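Local coordinates for protein glucokinase (Leishmania braziliensis MHOM/BR/75/M2904, PDB 6EDI) that probably phosphorylates glucose at the expense of ATP, as expected of a glucokinase of the actin-like ATPase superfamily, and forms a dimer captured here in an open conformation, at residues N156-G161 with G215-H220. Residues are numbered along the deposited sequence; the frame is centred on the assembly and turned at random.
Sequences NDLEAG and GSSLIH
Ser217 sets its OG between its own backbone N and carbonyl carbon (chi1 54°), the crowded position, and this turns the hydroxyl to the first turn of helix 157-170. There OG donates a hydrogen bond to Leu158 O at 2.7 Å. The hydroxyl comes from well above the carbonyl plane, 61° out of it, and not along a lone pair. Ser217 CB follows, 3.4 Å from the same Leu158 O.

Leu158 sends its side chain the other way along the strand, toward its start. Its chi1 of -110° lies away from the staggered positions. CG rests on the peptide link between Gly215 and Ser216, 3.5 Å from Ser216 N. CD2 lies 3.8 Å from Gly215 CA, where a CB would clash with it. CD1 lies 3.8 Å from Ser217 OG; the Leu158 side chain also touches Val207 and Met349.

The extended side chain of Glu159 runs alongside the helix start, and its OE1 accepts a hydrogen bond from Asn156 N at 3.1 Å. With no capping bond from the Asn156 side chain, this is not a full capping box.

The helix follows outer strand 152-156 of one mixed sheet and meets strand 214-222 of the other, so the contact joins the two halves of this ASKHA fold. The helix start meets the strand through one hydroxyl bond to a main-chain carbonyl and a leucine lying over the Gly215-Ser216 peptide, which lets the two backbones come close, Glu159 CA to Ser217 CA 5.7 Å.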
loop_
_atom_site.group_PDB
_atom_site.type_symbol
_atom_site.label_atom_id
_atom_site.label_comp_id
_atom_site.label_asym_id
_atom_site.label_seq_id
_atom_site.Cartn_x
_atom_site.Cartn_y
_atom_site.Cartn_z
ATOM N N ASN A 156 -11.609 -7.913 -4.007
ATOM C CA ASN A 156 -11.319 -7.488 -5.373
ATOM C C ASN A 156 -10.669 -8.637 -6.110
ATOM O O ASN A 156 -10.011 -9.477 -5.498
ATOM C CB ASN A 156 -10.359 -6.289 -5.378
ATOM C CG ASN A 156 -11.084 -4.960 -5.292
ATOM O OD1 ASN A 156 -11.712 -4.518 -6.265
ATOM N ND2 ASN A 156 -11.000 -4.308 -4.129
ATOM N N ASP A 157 -10.865 -8.681 -7.422
ATOM C CA ASP A 157 -10.269 -9.704 -8.276
ATOM C C ASP A 157 -8.751 -9.859 -8.020
ATOM O O ASP A 157 -8.253 -10.970 -7.783
ATOM C CB ASP A 157 -10.628 -9.395 -9.755
ATOM C CG ASP A 157 -9.585 -9.891 -10.756
ATOM O OD1 ASP A 157 -9.110 -11.042 -10.648
ATOM O OD2 ASP A 157 -9.261 -9.123 -11.687
ATOM N N LEU A 158 -8.022 -8.753 -8.019
ATOM C CA LEU A 158 -6.570 -8.822 -7.829
ATOM C C LEU A 158 -6.160 -9.088 -6.376
ATOM O O LEU A 158 -5.065 -9.587 -6.108
ATOM C CB LEU A 158 -5.888 -7.557 -8.365
ATOM C CG LEU A 158 -5.082 -7.839 -9.614
ATOM C CD1 LEU A 158 -4.059 -8.888 -9.278
ATOM C CD2 LEU A 158 -6.023 -8.353 -10.694
ATOM N N GLU A 159 -7.037 -8.742 -5.444
ATOM C CA GLU A 159 -6.793 -9.054 -4.035
ATOM C C GLU A 159 -6.878 -10.564 -3.872
ATOM O O GLU A 159 -5.980 -11.206 -3.301
ATOM C CB GLU A 159 -7.814 -8.326 -3.160
ATOM C CG GLU A 159 -7.757 -8.659 -1.678
ATOM C CD GLU A 159 -8.882 -8.007 -0.904
ATOM O OE1 GLU A 159 -9.791 -7.443 -1.552
ATOM O OE2 GLU A 159 -8.859 -8.071 0.347
ATOM N N ALA A 160 -7.938 -11.147 -4.429
ATOM C CA ALA A 160 -8.091 -12.590 -4.380
ATOM C C ALA A 160 -6.942 -13.285 -5.112
ATOM O O ALA A 160 -6.469 -14.315 -4.665
ATOM C CB ALA A 160 -9.443 -13.023 -4.922
ATOM N N GLY A 161 -6.481 -12.716 -6.221
ATOM C CA GLY A 161 -5.382 -13.319 -6.977
ATOM C C GLY A 161 -4.090 -13.384 -6.181
ATOM O O GLY A 161 -3.358 -14.392 -6.188
ATOM N N GLY A 215 -4.401 -4.985 -13.414
ATOM C CA GLY A 215 -4.681 -5.090 -11.996
ATOM C C GLY A 215 -3.428 -5.037 -11.134
ATOM O O GLY A 215 -2.314 -5.319 -11.604
ATOM N N SER A 216 -3.615 -4.690 -9.862
ATOM C CA SER A 216 -2.525 -4.652 -8.902
ATOM C C SER A 216 -3.026 -4.876 -7.478
ATOM O O SER A 216 -4.191 -4.605 -7.162
ATOM C CB SER A 216 -1.823 -3.308 -8.962
ATOM O OG SER A 216 -2.779 -2.311 -8.744
ATOM N N SER A 217 -2.133 -5.371 -6.626
ATOM C CA SER A 217 -2.434 -5.623 -5.221
ATOM C C SER A 217 -1.130 -5.913 -4.498
ATOM O O SER A 217 -0.096 -6.204 -5.119
ATOM C CB SER A 217 -3.422 -6.792 -5.055
ATOM O OG SER A 217 -2.958 -7.959 -5.714
ATOM N N LEU A 218 -1.149 -5.814 -3.179
ATOM C CA LEU A 218 0.081 -6.017 -2.435
ATOM C C LEU A 218 -0.157 -7.015 -1.330
ATOM O O LEU A 218 -1.092 -6.849 -0.524
ATOM C CB LEU A 218 0.582 -4.692 -1.855
ATOM C CG LEU A 218 1.804 -4.775 -0.939
ATOM C CD1 LEU A 218 3.107 -4.799 -1.743
ATOM C CD2 LEU A 218 1.791 -3.674 0.110
ATOM N N ILE A 219 0.675 -8.053 -1.294
ATOM C CA ILE A 219 0.673 -8.959 -0.163
ATOM C C ILE A 219 1.659 -8.352 0.829
ATOM O O ILE A 219 2.869 -8.299 0.579
ATOM C CB ILE A 219 1.119 -10.377 -0.518
ATOM C CG1 ILE A 219 0.386 -10.904 -1.758
ATOM C CG2 ILE A 219 0.889 -11.320 0.686
ATOM C CD1 ILE A 219 0.807 -12.288 -2.170
ATOM N N HIS A 220 1.135 -7.846 1.937
ATOM C CA HIS A 220 2.000 -7.229 2.954
ATOM C C HIS A 220 2.305 -8.253 4.033
ATOM O O HIS A 220 1.388 -8.884 4.557
ATOM C CB HIS A 220 1.314 -6.005 3.553
ATOM C CG HIS A 220 2.055 -5.407 4.718
ATOM N ND1 HIS A 220 3.276 -4.792 4.582
ATOM C CD2 HIS A 220 1.730 -5.325 6.029
ATOM C CE1 HIS A 220 3.685 -4.358 5.765
ATOM N NE2 HIS A 220 2.763 -4.662 6.656
#